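Local atomic coordinates of trehalose-6-phosphate phosphatase (PDB entry 5DXF), a protein that belongs to glycosyltransferase family 20, whose members are built on the GT-B fold of two Rossmann-like domains facing each other across a cleft. Residues 257-262 / 266-271; 233-238 / 272-277; 356-361 / 395-400. All coordinates share one frame; numbering follows the deposited sequence.

Contact 1: residues 257-262 / 266-271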
loop_
_atom_site.group_PDB
_atom_site.type_symbol
_atom_site.label_atom_id
_atom_site.label_comp_id
_atom_site.label_asym_id
_atom_site.label_seq_id
_atom_site.Cartn_x
_atom_site.Cartn_y
_atom_site.Cartn_z
ATOM N N ILE A 257 -18.500 -0.961 -0.638
ATOM C CA ILE A 257 -17.204 -1.585 -0.435
ATOM C C ILE A 257 -16.305 -1.317 -1.640
ATOM O O ILE A 257 -16.750 -1.410 -2.774
ATOM C CB ILE A 257 -17.353 -3.094 -0.165
ATOM C CG1 ILE A 257 -17.929 -3.322 1.231
ATOM C CG2 ILE A 257 -16.026 -3.824 -0.304
ATOM C CD1 ILE A 257 -18.535 -4.691 1.420
ATOM N N GLY A 258 -15.049 -0.959 -1.388
ATOM C CA GLY A 258 -14.137 -0.589 -2.459
ATOM C C GLY A 258 -12.903 -1.464 -2.597
ATOM O O GLY A 258 -12.347 -1.938 -1.602
ATOM N N PHE A 259 -12.467 -1.674 -3.837
ATOM C CA PHE A 259 -11.261 -2.453 -4.102
ATOM C C PHE A 259 -10.310 -1.731 -5.054
ATOM O O PHE A 259 -10.721 -0.836 -5.798
ATOM C CB PHE A 259 -11.622 -3.824 -4.677
ATOM C CG PHE A 259 -12.382 -4.696 -3.724
ATOM C CD1 PHE A 259 -11.713 -5.495 -2.809
ATOM C CD2 PHE A 259 -13.767 -4.717 -3.740
ATOM C CE1 PHE A 259 -12.411 -6.297 -1.928
ATOM C CE2 PHE A 259 -14.470 -5.518 -2.865
ATOM C CZ PHE A 259 -13.791 -6.307 -1.956
ATOM N N GLN A 260 -9.042 -2.128 -5.027
ATOM C CA GLN A 260 -8.027 -1.542 -5.896
ATOM C C GLN A 260 -8.209 -1.994 -7.341
ATOM O O GLN A 260 -8.011 -1.218 -8.278
ATOM C CB GLN A 260 -6.622 -1.917 -5.410
ATOM C CG GLN A 260 -6.345 -1.646 -3.934
ATOM C CD GLN A 260 -6.017 -0.192 -3.644
ATOM O OE1 GLN A 260 -6.158 0.674 -4.506
ATOM N NE2 GLN A 260 -5.570 0.080 -2.423
ATOM N N SER A 261 -8.622 -3.240 -7.524
ATOM C CA SER A 261 -8.694 -3.825 -8.854
ATOM C C SER A 261 -9.933 -4.682 -9.100
ATOM O O SER A 261 -10.590 -5.109 -8.176
ATOM C CB SER A 261 -7.410 -4.595 -9.156
ATOM O OG SER A 261 -7.607 -5.538 -10.180
ATOM N N ASP A 262 -10.250 -4.889 -10.367
ATOM C CA ASP A 262 -11.438 -5.616 -10.811
ATOM C C ASP A 262 -11.476 -7.039 -10.256
ATOM O O ASP A 262 -12.523 -7.517 -9.802
ATOM C CB ASP A 262 -11.480 -5.644 -12.344
ATOM C CG ASP A 262 -12.730 -6.311 -12.888
ATOM O OD1 ASP A 262 -13.835 -6.013 -12.389
ATOM O OD2 ASP A 262 -12.604 -7.133 -13.823
ATOM N N ARG A 266 -14.397 -9.084 -8.152
ATOM C CA ARG A 266 -14.973 -10.341 -8.626
ATOM C C ARG A 266 -14.807 -11.459 -7.595
ATOM O O ARG A 266 -15.738 -12.232 -7.347
ATOM C CB ARG A 266 -14.341 -10.750 -9.961
ATOM C CG ARG A 266 -14.554 -9.733 -11.077
ATOM C CD ARG A 266 -14.043 -10.227 -12.427
ATOM N NE ARG A 266 -12.626 -10.578 -12.398
ATOM C CZ ARG A 266 -11.897 -10.831 -13.481
ATOM N NH1 ARG A 266 -12.447 -10.764 -14.686
ATOM N NH2 ARG A 266 -10.614 -11.145 -13.360
ATOM N N HIS A 267 -13.626 -11.528 -6.988
ATOM C CA HIS A 267 -13.335 -12.556 -5.993
ATOM C C HIS A 267 -14.178 -12.393 -4.735
ATOM O O HIS A 267 -14.648 -13.379 -4.165
ATOM C CB HIS A 267 -11.851 -12.542 -5.630
ATOM C CG HIS A 267 -10.959 -13.010 -6.736
ATOM N ND1 HIS A 267 -9.614 -12.720 -6.780
ATOM C CD2 HIS A 267 -11.225 -13.747 -7.839
ATOM C CE1 HIS A 267 -9.088 -13.258 -7.866
ATOM N NE2 HIS A 267 -10.042 -13.888 -8.525
ATOM N N PHE A 268 -14.364 -11.149 -4.303
ATOM C CA PHE A 268 -15.180 -10.882 -3.126
ATOM C C PHE A 268 -16.628 -11.266 -3.383
ATOM O O PHE A 268 -17.272 -11.885 -2.534
ATOM C CB PHE A 268 -15.091 -9.414 -2.721
ATOM C CG PHE A 268 -15.972 -9.054 -1.561
ATOM C CD1 PHE A 268 -15.579 -9.333 -0.266
ATOM C CD2 PHE A 268 -17.195 -8.437 -1.767
ATOM C CE1 PHE A 268 -16.385 -9.006 0.803
ATOM C CE2 PHE A 268 -18.006 -8.106 -0.702
ATOM C CZ PHE A 268 -17.600 -8.391 0.585
ATOM N N ILE A 269 -17.133 -10.889 -4.555
ATOM C CA ILE A 269 -18.492 -11.242 -4.953
ATOM C C ILE A 269 -18.694 -12.757 -4.966
ATOM O O ILE A 269 -19.650 -13.276 -4.366
ATOM C CB ILE A 269 -18.829 -10.654 -6.337
ATOM C CG1 ILE A 269 -18.975 -9.134 -6.229
ATOM C CG2 ILE A 269 -20.091 -11.284 -6.898
ATOM C CD1 ILE A 269 -19.061 -8.432 -7.546
ATOM N N SER A 270 -17.737 -13.459 -5.557
ATOM C CA SER A 270 -17.773 -14.908 -5.632
ATOM C C SER A 270 -17.748 -15.535 -4.260
ATOM O O SER A 270 -18.461 -16.476 -3.992
ATOM C CB SER A 270 -16.579 -15.411 -6.418
ATOM O OG SER A 270 -16.975 -16.410 -7.328
ATOM N N CYS A 271 -16.919 -14.998 -3.390
ATOM C CA CYS A 271 -16.877 -15.415 -1.989
ATOM C C CYS A 271 -18.220 -15.242 -1.294
ATOM O O CYS A 271 -18.686 -16.147 -0.601
ATOM C CB CYS A 271 -15.808 -14.633 -1.225
ATOM S SG CYS A 271 -14.122 -15.246 -1.412
#

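Contact 2: residues 233-238 / 272-277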
loop_
_atom_site.group_PDB
_atom_site.type_symbol
_atom_site.label_atom_id
_atom_site.label_comp_id
_atom_site.label_asym_id
_atom_site.label_seq_id
_atom_site.Cartn_x
_atom_site.Cartn_y
_atom_site.Cartn_z
ATOM N N PRO A 233 -8.694 -12.448 -1.822
ATOM C CA PRO A 233 -8.418 -13.714 -2.514
ATOM C C PRO A 233 -9.624 -14.398 -3.137
ATOM O O PRO A 233 -10.739 -14.163 -2.708
ATOM C CB PRO A 233 -7.844 -14.587 -1.417
ATOM C CG PRO A 233 -8.684 -14.265 -0.255
ATOM C CD PRO A 233 -8.888 -12.792 -0.324
ATOM N N SER A 234 -9.371 -15.308 -4.067
ATOM C CA SER A 234 -10.383 -16.112 -4.736
ATOM C C SER A 234 -11.022 -17.010 -3.716
ATOM O O SER A 234 -10.463 -17.234 -2.659
ATOM C CB SER A 234 -9.729 -16.999 -5.777
ATOM O OG SER A 234 -10.377 -16.909 -7.017
ATOM N N SER A 235 -12.225 -17.476 -4.008
ATOM C CA SER A 235 -12.986 -18.268 -3.059
ATOM C C SER A 235 -12.184 -19.488 -2.618
ATOM O O SER A 235 -12.306 -19.938 -1.498
ATOM C CB SER A 235 -14.338 -18.677 -3.650
ATOM O OG SER A 235 -14.207 -19.134 -4.977
ATOM N N GLU A 236 -11.366 -20.022 -3.506
ATOM C CA GLU A 236 -10.577 -21.192 -3.189
ATOM C C GLU A 236 -9.629 -20.966 -2.032
ATOM O O GLU A 236 -9.467 -21.839 -1.202
ATOM C CB GLU A 236 -9.734 -21.588 -4.378
ATOM C CG GLU A 236 -10.319 -21.237 -5.713
ATOM C CD GLU A 236 -9.880 -22.205 -6.765
ATOM O OE1 GLU A 236 -10.530 -23.240 -6.889
ATOM O OE2 GLU A 236 -8.886 -21.952 -7.457
ATOM N N TYR A 237 -8.989 -19.807 -1.990
ATOM C CA TYR A 237 -8.091 -19.448 -0.901
ATOM C C TYR A 237 -8.855 -18.987 0.332
ATOM O O TYR A 237 -8.455 -19.275 1.457
ATOM C CB TYR A 237 -7.114 -18.363 -1.356
ATOM C CG TYR A 237 -5.766 -18.907 -1.754
ATOM C CD1 TYR A 237 -4.791 -19.146 -0.798
ATOM C CD2 TYR A 237 -5.472 -19.195 -3.079
ATOM C CE1 TYR A 237 -3.557 -19.650 -1.148
ATOM C CE2 TYR A 237 -4.238 -19.700 -3.441
ATOM C CZ TYR A 237 -3.286 -19.924 -2.471
ATOM O OH TYR A 237 -2.057 -20.426 -2.827
ATOM N N PHE A 238 -9.960 -18.282 0.114
ATOM C CA PHE A 238 -10.714 -17.706 1.219
ATOM C C PHE A 238 -11.423 -18.763 2.066
ATOM O O PHE A 238 -11.635 -18.562 3.264
ATOM C CB PHE A 238 -11.736 -16.689 0.698
ATOM C CG PHE A 238 -12.381 -15.877 1.782
ATOM C CD1 PHE A 238 -11.716 -14.799 2.341
ATOM C CD2 PHE A 238 -13.646 -16.198 2.250
ATOM C CE1 PHE A 238 -12.298 -14.052 3.344
ATOM C CE2 PHE A 238 -14.235 -15.454 3.256
ATOM C CZ PHE A 238 -13.558 -14.379 3.803
ATOM N N CYS A 272 -18.833 -14.077 -1.475
ATOM C CA CYS A 272 -20.127 -13.792 -0.865
ATOM C C CYS A 272 -21.203 -14.756 -1.353
ATOM O O CYS A 272 -22.072 -15.159 -0.582
ATOM C CB CYS A 272 -20.550 -12.347 -1.142
ATOM S SG CYS A 272 -19.725 -11.118 -0.108
ATOM N N ALA A 273 -21.147 -15.138 -2.625
ATOM C CA ALA A 273 -22.149 -16.070 -3.139
ATOM C C ALA A 273 -21.887 -17.522 -2.712
ATOM O O ALA A 273 -22.829 -18.297 -2.542
ATOM C CB ALA A 273 -22.232 -15.976 -4.654
ATOM N N ARG A 274 -20.623 -17.898 -2.542
ATOM C CA ARG A 274 -20.288 -19.302 -2.279
ATOM C C ARG A 274 -20.233 -19.651 -0.791
ATOM O O ARG A 274 -20.825 -20.641 -0.362
ATOM C CB ARG A 274 -18.956 -19.663 -2.951
ATOM C CG ARG A 274 -18.962 -19.463 -4.460
ATOM C CD ARG A 274 -18.123 -20.496 -5.203
ATOM N NE ARG A 274 -17.964 -20.114 -6.604
ATOM C CZ ARG A 274 -16.820 -19.709 -7.147
ATOM N NH1 ARG A 274 -15.717 -19.655 -6.418
ATOM N NH2 ARG A 274 -16.777 -19.370 -8.429
ATOM N N VAL A 275 -19.518 -18.850 -0.009
ATOM C CA VAL A 275 -19.403 -19.091 1.426
ATOM C C VAL A 275 -20.714 -18.753 2.140
ATOM O O VAL A 275 -21.174 -19.499 3.006
ATOM C CB VAL A 275 -18.249 -18.271 2.036
ATOM C CG1 VAL A 275 -18.156 -18.499 3.531
ATOM C CG2 VAL A 275 -16.934 -18.623 1.354
ATOM N N LEU A 276 -21.315 -17.626 1.769
ATOM C CA LEU A 276 -22.619 -17.239 2.297
ATOM C C LEU A 276 -23.707 -17.425 1.242
ATOM O O LEU A 276 -23.419 -17.494 0.049
ATOM C CB LEU A 276 -22.592 -15.789 2.790
ATOM C CG LEU A 276 -21.897 -15.534 4.131
ATOM C CD1 LEU A 276 -21.982 -14.070 4.543
ATOM C CD2 LEU A 276 -22.492 -16.425 5.208
ATOM N N GLY A 277 -24.957 -17.508 1.689
ATOM C CA GLY A 277 -26.082 -17.739 0.798
ATOM C C GLY A 277 -26.446 -16.527 -0.041
ATOM O O GLY A 277 -27.243 -16.626 -0.975
#

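Contact 3: residues 356-361 / 395-400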
loop_
_atom_site.group_PDB
_atom_site.type_symbol
_atom_site.label_atom_id
_atom_site.label_comp_id
_atom_site.label_asym_id
_atom_site.label_seq_id
_atom_site.Cartn_x
_atom_site.Cartn_y
_atom_site.Cartn_z
ATOM N N PHE A 356 20.096 -10.478 -16.508
ATOM C CA PHE A 356 20.405 -9.313 -17.335
ATOM C C PHE A 356 21.900 -9.058 -17.428
ATOM O O PHE A 356 22.418 -8.758 -18.503
ATOM C CB PHE A 356 19.698 -8.071 -16.789
ATOM C CG PHE A 356 20.228 -6.773 -17.338
ATOM C CD1 PHE A 356 19.905 -6.360 -18.620
ATOM C CD2 PHE A 356 21.035 -5.957 -16.559
ATOM C CE1 PHE A 356 20.389 -5.161 -19.121
ATOM C CE2 PHE A 356 21.520 -4.759 -17.055
ATOM C CZ PHE A 356 21.195 -4.360 -18.336
ATOM N N LEU A 357 22.589 -9.173 -16.297
ATOM C CA LEU A 357 24.037 -9.007 -16.278
ATOM C C LEU A 357 24.732 -10.144 -17.022
ATOM O O LEU A 357 25.777 -9.944 -17.642
ATOM C CB LEU A 357 24.545 -8.922 -14.839
ATOM C CG LEU A 357 24.150 -7.649 -14.088
ATOM C CD1 LEU A 357 24.748 -7.639 -12.692
ATOM C CD2 LEU A 357 24.581 -6.416 -14.865
ATOM N N ASP A 358 24.119 -11.317 -16.945
ATOM C CA ASP A 358 24.592 -12.506 -17.623
ATOM C C ASP A 358 24.561 -12.400 -19.128
ATOM O O ASP A 358 25.492 -12.799 -19.804
ATOM C CB ASP A 358 23.721 -13.680 -17.210
ATOM C CG ASP A 358 24.379 -14.552 -16.190
ATOM O OD1 ASP A 358 25.227 -15.367 -16.576
ATOM O OD2 ASP A 358 24.048 -14.435 -15.003
ATOM N N MET A 359 23.472 -11.854 -19.644
ATOM C CA MET A 359 23.200 -11.795 -21.076
ATOM C C MET A 359 23.919 -10.656 -21.792
ATOM O O MET A 359 24.305 -10.795 -22.952
ATOM C CB MET A 359 21.694 -11.667 -21.316
ATOM C CG MET A 359 20.895 -12.899 -20.927
ATOM S SD MET A 359 19.119 -12.640 -21.090
ATOM C CE MET A 359 19.002 -12.114 -22.799
ATOM N N TYR A 360 24.094 -9.532 -21.106
ATOM C CA TYR A 360 24.646 -8.341 -21.745
ATOM C C TYR A 360 25.947 -7.876 -21.099
ATOM O O TYR A 360 25.928 -7.195 -20.073
ATOM C CB TYR A 360 23.616 -7.210 -21.720
ATOM C CG TYR A 360 22.277 -7.608 -22.296
ATOM C CD1 TYR A 360 22.054 -7.581 -23.667
ATOM C CD2 TYR A 360 21.238 -8.019 -21.471
ATOM C CE1 TYR A 360 20.833 -7.949 -24.199
ATOM C CE2 TYR A 360 20.013 -8.388 -21.993
ATOM C CZ TYR A 360 19.816 -8.351 -23.357
ATOM O OH TYR A 360 18.598 -8.716 -23.881
ATOM N N PRO A 361 27.085 -8.242 -21.709
ATOM C CA PRO A 361 28.415 -7.799 -21.277
ATOM C C PRO A 361 28.585 -6.290 -21.418
ATOM O O PRO A 361 29.426 -5.692 -20.749
ATOM C CB PRO A 361 29.364 -8.539 -22.228
ATOM C CG PRO A 361 28.567 -9.678 -22.765
ATOM C CD PRO A 361 27.161 -9.180 -22.841
ATOM N N ASN A 395 27.007 -9.455 -6.606
ATOM C CA ASN A 395 28.144 -8.596 -6.294
ATOM C C ASN A 395 29.469 -9.349 -6.346
ATOM O O ASN A 395 30.501 -8.778 -6.692
ATOM C CB ASN A 395 27.968 -7.944 -4.922
ATOM C CG ASN A 395 26.853 -6.918 -4.908
ATOM O OD1 ASN A 395 26.417 -6.444 -5.958
ATOM N ND2 ASN A 395 26.391 -6.564 -3.716
ATOM N N SER A 396 29.442 -10.630 -5.994
ATOM C CA SER A 396 30.637 -11.457 -6.092
ATOM C C SER A 396 31.022 -11.693 -7.547
ATOM O O SER A 396 32.203 -11.687 -7.897
ATOM C CB SER A 396 30.433 -12.797 -5.385
ATOM O OG SER A 396 31.473 -13.703 -5.710
ATOM N N LYS A 397 30.019 -11.894 -8.394
ATOM C CA LYS A 397 30.276 -12.246 -9.785
ATOM C C LYS A 397 30.654 -11.044 -10.650
ATOM O O LYS A 397 31.588 -11.123 -11.448
ATOM C CB LYS A 397 29.062 -12.954 -10.392
ATOM C CG LYS A 397 29.269 -13.370 -11.838
ATOM C CD LYS A 397 28.338 -14.496 -12.248
ATOM C CE LYS A 397 28.674 -14.990 -13.645
ATOM N NZ LYS A 397 27.893 -16.203 -14.002
ATOM N N TYR A 398 29.938 -9.934 -10.491
ATOM C CA TYR A 398 30.120 -8.794 -11.385
ATOM C C TYR A 398 30.675 -7.548 -10.708
ATOM O O TYR A 398 30.932 -6.542 -11.367
ATOM C CB TYR A 398 28.794 -8.447 -12.063
ATOM C CG TYR A 398 28.281 -9.552 -12.947
ATOM C CD1 TYR A 398 28.886 -9.824 -14.167
ATOM C CD2 TYR A 398 27.199 -10.332 -12.562
ATOM C CE1 TYR A 398 28.428 -10.835 -14.980
ATOM C CE2 TYR A 398 26.732 -11.346 -13.369
ATOM C CZ TYR A 398 27.351 -11.594 -14.577
ATOM O OH TYR A 398 26.893 -12.604 -15.385
ATOM N N GLY A 399 30.861 -7.608 -9.397
ATOM C CA GLY A 399 31.363 -6.459 -8.673
ATOM C C GLY A 399 32.875 -6.391 -8.617
ATOM O O GLY A 399 33.567 -7.390 -8.824
ATOM N N ASN A 400 33.384 -5.194 -8.349
ATOM C CA ASN A 400 34.786 -5.014 -8.008
ATOM C C ASN A 400 34.922 -3.946 -6.933
ATOM O O ASN A 400 33.931 -3.543 -6.320
ATOM C CB ASN A 400 35.622 -4.651 -9.238
ATOM C CG ASN A 400 35.112 -3.414 -9.950
ATOM O OD1 ASN A 400 35.143 -2.309 -9.406
ATOM N ND2 ASN A 400 34.652 -3.592 -11.183
#

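Contact 1: residues 257-262 / 266-271
R266 and D262 sit one helical turn apart in helix 262-274, which follows strand 256-259 after Q260 and the N-cap S261. The backbone N of R266 bonds to D262 O at 2.9 Å, the i to i+4 bond of this first turn. On the outer side of the helix the R266 chain, bent at chi3 (-57°), folds back past the D262 carboxylate. OD2 lies over one face of the guanidinium, 3.7 Å from NE. This salt bridge is long and rests on charge alone, since none of the N-H bonds points at the oxygen. Further along, F268 reaches back to the strand with its CG anti to the backbone N (chi1 177°). The F259 ring leads with CZ, which lies 3.5 Å from F268 CB, and the two ring planes meet obliquely at 46°. Beyond them I257 CD1 comes to 3.9 Å from F268 CZ. F232 meets the F268 ring edge-to-face, and L248, M251 and V294 add apolar cover. The contact thus packs the start of helix 262-274 back against strand 256-259, apolar on the buried side and charged on the exposed one, where the negative D262 in the first turn probably interacts favourably with the helix dipole.

Contact 2: residues 233-238 / 272-277
S235 and F238 of the short helix 235-238 face R274 and V275, where helix 262-274 runs out into the following loop, within the Rossmann-like domain built round the nine-stranded mixed sheet. The two segments come nearest, backbone to backbone, at S235 and R274, whose CA atoms are 7.4 Å apart. S234 stands at the N-cap position of the short helix, and its O takes the backbone bond from F238 N at 3.0 Å, which fixes the first turn. S235 turns its CB toward the R274 chain, with C271 of the longer helix beside it. The modelled spacing between S235 OG and R274 NH1 is too short to be trusted, so the polar part of the pairing remains doubtful and the contact rests on F238 and V275. A chi1 of -170° swings the F238 ring beside its own carbonyl carbon, toward V275, and lays it against helix 244-251, where R244 and L248 touch both it and V275. F232 and C271 also lie against the ring. This apolar side therefore joins three helices, whereas R274 is exposed. V275 meets the phenylalanine from the side, its CG2 near the ring plane and 4.2 Å from F238 CD2, the two side chains crossing at about a right angle.

Contact 3: residues 356-361 / 395-400
The Y398 ring lies against L357, whose CB sits over one face, 3.8 Å from the ring centroid and 21° off the normal, a CH-pi contact. L357 CD1 extends the cover along the same ring, 3.6 Å from Y398 CD2, as leucine and tyrosine reach out from their own helices in opposing senses, side by side. K397 CG lies over the opposite face, so the ring is sandwiched between a leucine from the neighbouring helix and the aliphatic stem of its own preceding residue. At its far end the phenol reaches D358: Y398 OH is 3.2 Å from D358 CA and 3.3 Å from D358 CG. The carboxylate plane stands nearly upright to the ring, at 87°, and the angles are poor for a hydrogen bond. Alongside runs the exposed K397: its first torsion (chi1 -179°) sets CG opposite the backbone N, and the chain continues extended to NZ, 3.8 Å from D358 OD1 in a long salt bridge. In the next shell, R364 fixes the end of helix 346-359, its NE and NH2 bonding to L357 O and D358 O, and it also touches Y398. On the other helix N395 OD1 accepts from V406 N, linking it to the start of strand 406-409. Both helices are successive crossovers of the parallel sheet 332-339, 367-374 and 406-409, so the contact ties the ends of two beta-alpha units together. The chemistry is mixed: apolar cover and CH-pi contact carry the packing, and the long lysine-aspartate salt bridge probably adds to it. The acid lies near a helix C-terminus, where the dipole would tend to disfavour it, and K397 and the arginine nearby probably offset that.

Contacts 1 and 2 share helix 262-274, contact 1 using its beginning and middle and contact 2 its last part, with centres about 11 Å apart. They touch directly: C271 SG lies 3.5 Å from F238 CB, and H267 CD2 lies 3.4 Å from S234 OG. F232 and L248 touch side chains of both contacts, so the two share part of their apolar surroundings. Contact 3 lies on the helices of a separate, three-stranded parallel sheet, its centre about 42 Å from that of contact 1 and 46 Å from that of contact 2, with nearest atoms about 28 Å away in both cases. This separation is consistent with the two Rossmann-like halves of the GT-B fold.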